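Alpha/beta hydrolase (Pectobacterium atrosepticum SCRI1043, PDB 3BDV) is probably a serine hydrolase of the alpha/beta-hydrolase fold and binds calcium. Local coordinates at residues R67-S70 with P75-L78; D59-A64 with A85-H90. All coordinates share one frame; numbering follows the deposited sequence.

Contact 1: residues R67-S70 with P75-L78; sequences RELS and PVIL. With CA (calcium ion), chain C.
Leucine and valine methyl groups make this helix-on-sheet contact, in which the C-terminal part of helix 58-70 packs over the start of strand 76-81 in the parallel sheet of an alpha/beta hydrolase. One branch of Leu69 does the touching: CD2 lies 3.7 Å from Val76 CG2 and 3.9 Å from both Val76 CB and CG1, so that the methyl sits on the valine branch point. The side chain of Val76 leaves its backbone toward the helix. That of Leu69 sets off beside the strand rather than at it; chi1 of -68° puts CG anti to the carbonyl carbon, and from there CD2 reaches Val76. A looser touch, 4.4 Å between Leu69 CD2 and Leu78 CD2, extends the patch along the strand. On the same turn of helix, but apart from this patch, Glu68, its chain bent at chi2 (75°), grips a calcium ion with both carboxylate oxygens, OE1 at 2.5 Å and OE2 at 2.6 Å; three waters and the carbonyl O of Arg47 also bind the ion. Val76 and Leu78 also touch Val21 of strand 19-23, while Leu69 and Leu78 meet Ile99 of strand 99-105, so this part of the helix rests over strand 76-81 between its sheet neighbours.

Contact 2: residues D59-A64 with A85-H90; sequences DRWVLA and ALAACH
Helix 58-70 packs here against helix 83-93, the helix that follows the presumed nucleophile elbow of the alpha/beta-hydrolase fold, a Gly-x-Ser-x-Gly pattern at Gly80, Ser82 and Gly84. The methyl of Ala87 leaves its backbone toward the other helix, and the backbones come close: Ala87 CA lies 6.0 Å from Val62 CA. This methyl rests at the root of the Trp61 side chain, with Ala87 CB 3.7 Å from Trp61 CB and 3.9 Å from Trp61 CD1, meeting the five-membered part of the indole obliquely. About one turn beyond Ala87, His90 CD2 meets CG2 of Val62, the residue next to Trp61, at 3.5 Å, and the two side chains cross at about a right angle. With CG anti to the backbone N (chi1 177°), His90 extends its ring across to the valine. Both polar rings are tied outside the pair of helices: Trp61 NE1 donates to the carbonyl O of Pro24, and His90 ND1 bonds to the carbonyl O of Arg118. Asp59 forms a salt bridge with the side chain of the same Arg118, so that this arginine joins both helices. The indole also touches the probable elbow and packs edge-to-face with Phe83, and Leu58 and Ile65 close around Ala87. Helices 58-70 and 83-93 lie side by side on one face of the parallel sheet, where Leu78 of strand 76-81 touches both; two helices packed together over one sheet face, with a small alanine at their interface, are what the three-layer alpha/beta/alpha fold calls for.

Overall arrangement
Helix 58-70 serves both contacts: its earlier turns meet helix 83-93 in contact 2, and its C-terminal part meets strand 76-81 in contact 1. The centres lie about 12 Å apart. Along the chain the order is 59-64, 67-70, 75-78, 85-90, so both segments of contact 1 fall between those of contact 2. The two also touch directly, Leu78 CD1 lying 3.9 Å from Ala88 CB, which joins the two apolar patches. Strand 76-81 runs on into helix 83-93 through the presumed nucleophile elbow; helix 58-70 therefore packs against the elements on either side of that turn, while its C-terminal part carries a calcium ligand.

Contact 1: residues R67-S70 with P75-L78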
loop_
_atom_site.group_PDB
_atom_site.type_symbol
_atom_site.label_atom_id
_atom_site.label_comp_id
_atom_site.label_asym_id
_atom_site.label_seq_id
_atom_site.Cartn_x
_atom_site.Cartn_y
_atom_site.Cartn_z
ATOM N N ARG A 67 -0.092 1.980 15.952
ATOM C CA ARG A 67 -1.337 2.386 16.639
ATOM C C ARG A 67 -2.503 1.716 15.990
ATOM O O ARG A 67 -3.345 1.111 16.646
ATOM C CB ARG A 67 -1.593 3.893 16.576
ATOM C CG ARG A 67 -0.639 4.712 17.403
ATOM C CD ARG A 67 -1.137 6.152 17.611
ATOM N NE ARG A 67 -1.189 6.976 16.383
ATOM C CZ ARG A 67 -0.171 7.687 15.882
ATOM N NH1 ARG A 67 1.032 7.654 16.439
ATOM N NH2 ARG A 67 -0.354 8.427 14.795
ATOM N N GLU A 68 -2.538 1.815 14.673
ATOM C CA GLU A 68 -3.620 1.293 13.894
ATOM C C GLU A 68 -3.788 -0.211 14.073
ATOM O O GLU A 68 -4.914 -0.720 14.156
ATOM C CB GLU A 68 -3.347 1.598 12.430
ATOM C CG GLU A 68 -4.549 1.477 11.557
ATOM C CD GLU A 68 -5.511 2.618 11.697
ATOM O OE1 GLU A 68 -5.150 3.717 12.161
ATOM O OE2 GLU A 68 -6.679 2.413 11.388
ATOM N N LEU A 69 -2.661 -0.926 14.106
ATOM C CA LEU A 69 -2.697 -2.402 14.195
ATOM C C LEU A 69 -3.140 -2.880 15.562
ATOM O O LEU A 69 -3.782 -3.920 15.676
ATOM C CB LEU A 69 -1.326 -3.000 13.860
ATOM C CG LEU A 69 -0.895 -2.827 12.388
ATOM C CD1 LEU A 69 0.458 -3.467 12.197
ATOM C CD2 LEU A 69 -1.884 -3.384 11.397
ATOM N N SER A 70 -2.806 -2.101 16.589
ATOM C CA SER A 70 -3.065 -2.483 17.975
ATOM C C SER A 70 -4.539 -2.738 18.193
ATOM O O SER A 70 -4.899 -3.550 19.035
ATOM C CB SER A 70 -2.622 -1.372 18.937
ATOM O OG SER A 70 -3.442 -0.203 18.804
ATOM N N PRO A 75 -6.467 -10.122 10.678
ATOM C CA PRO A 75 -5.225 -9.875 9.962
ATOM C C PRO A 75 -5.414 -8.733 8.973
ATOM O O PRO A 75 -6.497 -8.608 8.379
ATOM C CB PRO A 75 -4.976 -11.172 9.231
ATOM C CG PRO A 75 -5.788 -12.179 9.948
ATOM C CD PRO A 75 -7.007 -11.445 10.361
ATOM N N VAL A 76 -4.347 -7.949 8.766
ATOM C CA VAL A 76 -4.409 -6.723 8.023
ATOM C C VAL A 76 -3.654 -6.855 6.701
ATOM O O VAL A 76 -2.655 -7.564 6.615
ATOM C CB VAL A 76 -3.825 -5.565 8.840
ATOM C CG1 VAL A 76 -3.441 -4.421 7.972
ATOM C CG2 VAL A 76 -4.816 -5.124 9.901
ATOM N N ILE A 77 -4.157 -6.177 5.685
ATOM C CA ILE A 77 -3.351 -5.887 4.493
ATOM C C ILE A 77 -3.010 -4.417 4.503
ATOM O O ILE A 77 -3.915 -3.580 4.516
ATOM C CB ILE A 77 -4.087 -6.246 3.179
ATOM C CG1 ILE A 77 -4.348 -7.757 3.125
ATOM C CG2 ILE A 77 -3.252 -5.800 1.989
ATOM C CD1 ILE A 77 -5.220 -8.248 1.975
ATOM N N LEU A 78 -1.715 -4.097 4.563
ATOM C CA LEU A 78 -1.278 -2.674 4.508
ATOM C C LEU A 78 -1.260 -2.223 3.063
ATOM O O LEU A 78 -0.671 -2.880 2.227
ATOM C CB LEU A 78 0.118 -2.522 5.097
ATOM C CG LEU A 78 0.252 -2.811 6.602
ATOM C CD1 LEU A 78 1.705 -2.625 7.010
ATOM C CD2 LEU A 78 -0.712 -1.952 7.432
HETATM CA CA CA C . -7.396 4.828 11.819
HETATM O O HOH W 1 -6.748 6.159 13.535
HETATM O O HOH W 2 -8.325 3.655 13.747
HETATM O O HOH W 3 -9.091 3.786 10.527
#

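Contact 2: residues D59-A64 with A85-H90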
loop_
_atom_site.group_PDB
_atom_site.type_symbol
_atom_site.label_atom_id
_atom_site.label_comp_id
_atom_site.label_asym_id
_atom_site.label_seq_id
_atom_site.Cartn_x
_atom_site.Cartn_y
_atom_site.Cartn_z
ATOM N N ASP A 59 9.813 7.039 11.663
ATOM C CA ASP A 59 9.352 6.589 12.986
ATOM C C ASP A 59 7.927 7.061 13.263
ATOM O O ASP A 59 7.127 6.322 13.790
ATOM C CB ASP A 59 10.279 7.087 14.074
ATOM C CG ASP A 59 11.619 6.368 14.105
ATOM O OD1 ASP A 59 11.709 5.210 13.690
ATOM O OD2 ASP A 59 12.599 6.989 14.555
ATOM N N ARG A 60 7.564 8.270 12.829
ATOM C CA ARG A 60 6.176 8.708 13.026
ATOM C C ARG A 60 5.194 7.882 12.236
ATOM O O ARG A 60 4.134 7.541 12.723
ATOM C CB ARG A 60 6.019 10.183 12.677
ATOM C CG ARG A 60 6.546 11.053 13.815
ATOM C CD ARG A 60 6.026 12.459 13.747
ATOM N NE ARG A 60 6.604 13.194 12.642
ATOM C CZ ARG A 60 7.353 14.289 12.755
ATOM N NH1 ARG A 60 7.652 14.804 13.937
ATOM N NH2 ARG A 60 7.819 14.876 11.664
ATOM N N TRP A 61 5.523 7.592 10.991
ATOM C CA TRP A 61 4.683 6.714 10.174
ATOM C C TRP A 61 4.566 5.337 10.816
ATOM O O TRP A 61 3.479 4.783 10.871
ATOM C CB TRP A 61 5.235 6.565 8.762
ATOM C CG TRP A 61 4.556 7.389 7.716
ATOM C CD1 TRP A 61 3.693 6.953 6.748
ATOM C CD2 TRP A 61 4.682 8.802 7.533
ATOM N NE1 TRP A 61 3.280 8.010 5.978
ATOM C CE2 TRP A 61 3.901 9.152 6.419
ATOM C CE3 TRP A 61 5.430 9.796 8.174
ATOM C CZ2 TRP A 61 3.796 10.484 5.954
ATOM C CZ3 TRP A 61 5.324 11.094 7.731
ATOM C CH2 TRP A 61 4.525 11.434 6.613
ATOM N N VAL A 62 5.678 4.795 11.306
ATOM C CA VAL A 62 5.711 3.478 11.938
ATOM C C VAL A 62 4.847 3.459 13.215
ATOM O O VAL A 62 4.079 2.536 13.472
ATOM C CB VAL A 62 7.147 3.085 12.321
ATOM C CG1 VAL A 62 7.144 1.935 13.386
ATOM C CG2 VAL A 62 7.995 2.766 11.078
ATOM N N LEU A 63 4.984 4.499 14.007
ATOM C CA LEU A 63 4.174 4.653 15.196
ATOM C C LEU A 63 2.675 4.728 14.796
ATOM O O LEU A 63 1.835 4.083 15.426
ATOM C CB LEU A 63 4.690 5.884 15.946
ATOM C CG LEU A 63 4.282 6.200 17.370
ATOM C CD1 LEU A 63 4.114 4.938 18.174
ATOM C CD2 LEU A 63 5.338 7.084 17.946
ATOM N N ALA A 64 2.329 5.453 13.725
ATOM C CA ALA A 64 0.940 5.512 13.270
ATOM C C ALA A 64 0.374 4.165 12.808
ATOM O O ALA A 64 -0.783 3.842 13.089
ATOM C CB ALA A 64 0.744 6.563 12.177
ATOM N N ALA A 85 4.364 3.401 1.572
ATOM C CA ALA A 85 4.714 2.050 1.218
ATOM C C ALA A 85 6.043 1.670 1.837
ATOM O O ALA A 85 6.241 0.534 2.258
ATOM C CB ALA A 85 4.780 1.899 -0.323
ATOM N N LEU A 86 6.994 2.609 1.840
ATOM C CA LEU A 86 8.234 2.357 2.600
ATOM C C LEU A 86 7.947 2.066 4.048
ATOM O O LEU A 86 8.553 1.156 4.637
ATOM C CB LEU A 86 9.238 3.481 2.460
ATOM C CG LEU A 86 9.708 3.675 1.018
ATOM C CD1 LEU A 86 10.756 4.797 0.928
ATOM C CD2 LEU A 86 10.197 2.385 0.380
ATOM N N ALA A 87 7.076 2.839 4.672
ATOM C CA ALA A 87 6.778 2.558 6.081
ATOM C C ALA A 87 6.189 1.177 6.273
ATOM O O ALA A 87 6.534 0.488 7.230
ATOM C CB ALA A 87 5.832 3.636 6.642
ATOM N N ALA A 88 5.309 0.760 5.358
ATOM C CA ALA A 88 4.664 -0.550 5.401
ATOM C C ALA A 88 5.779 -1.596 5.327
ATOM O O ALA A 88 5.791 -2.554 6.099
ATOM C CB ALA A 88 3.663 -0.751 4.243
ATOM N N CYS A 89 6.723 -1.387 4.411
ATOM C CA CYS A 89 7.835 -2.303 4.253
ATOM C C CYS A 89 8.649 -2.393 5.548
ATOM O O CYS A 89 8.963 -3.465 6.000
ATOM C CB CYS A 89 8.686 -1.840 3.091
ATOM S SG CYS A 89 10.171 -2.745 2.828
ATOM N N HIS A 90 8.971 -1.249 6.134
ATOM C CA HIS A 90 9.822 -1.223 7.279
ATOM C C HIS A 90 9.143 -1.940 8.463
ATOM O O HIS A 90 9.751 -2.722 9.181
ATOM C CB HIS A 90 10.167 0.227 7.616
ATOM C CG HIS A 90 11.000 0.388 8.852
ATOM N ND1 HIS A 90 12.382 0.351 8.840
ATOM C CD2 HIS A 90 10.646 0.619 10.143
ATOM C CE1 HIS A 90 12.832 0.561 10.056
ATOM N NE2 HIS A 90 11.804 0.718 10.866
#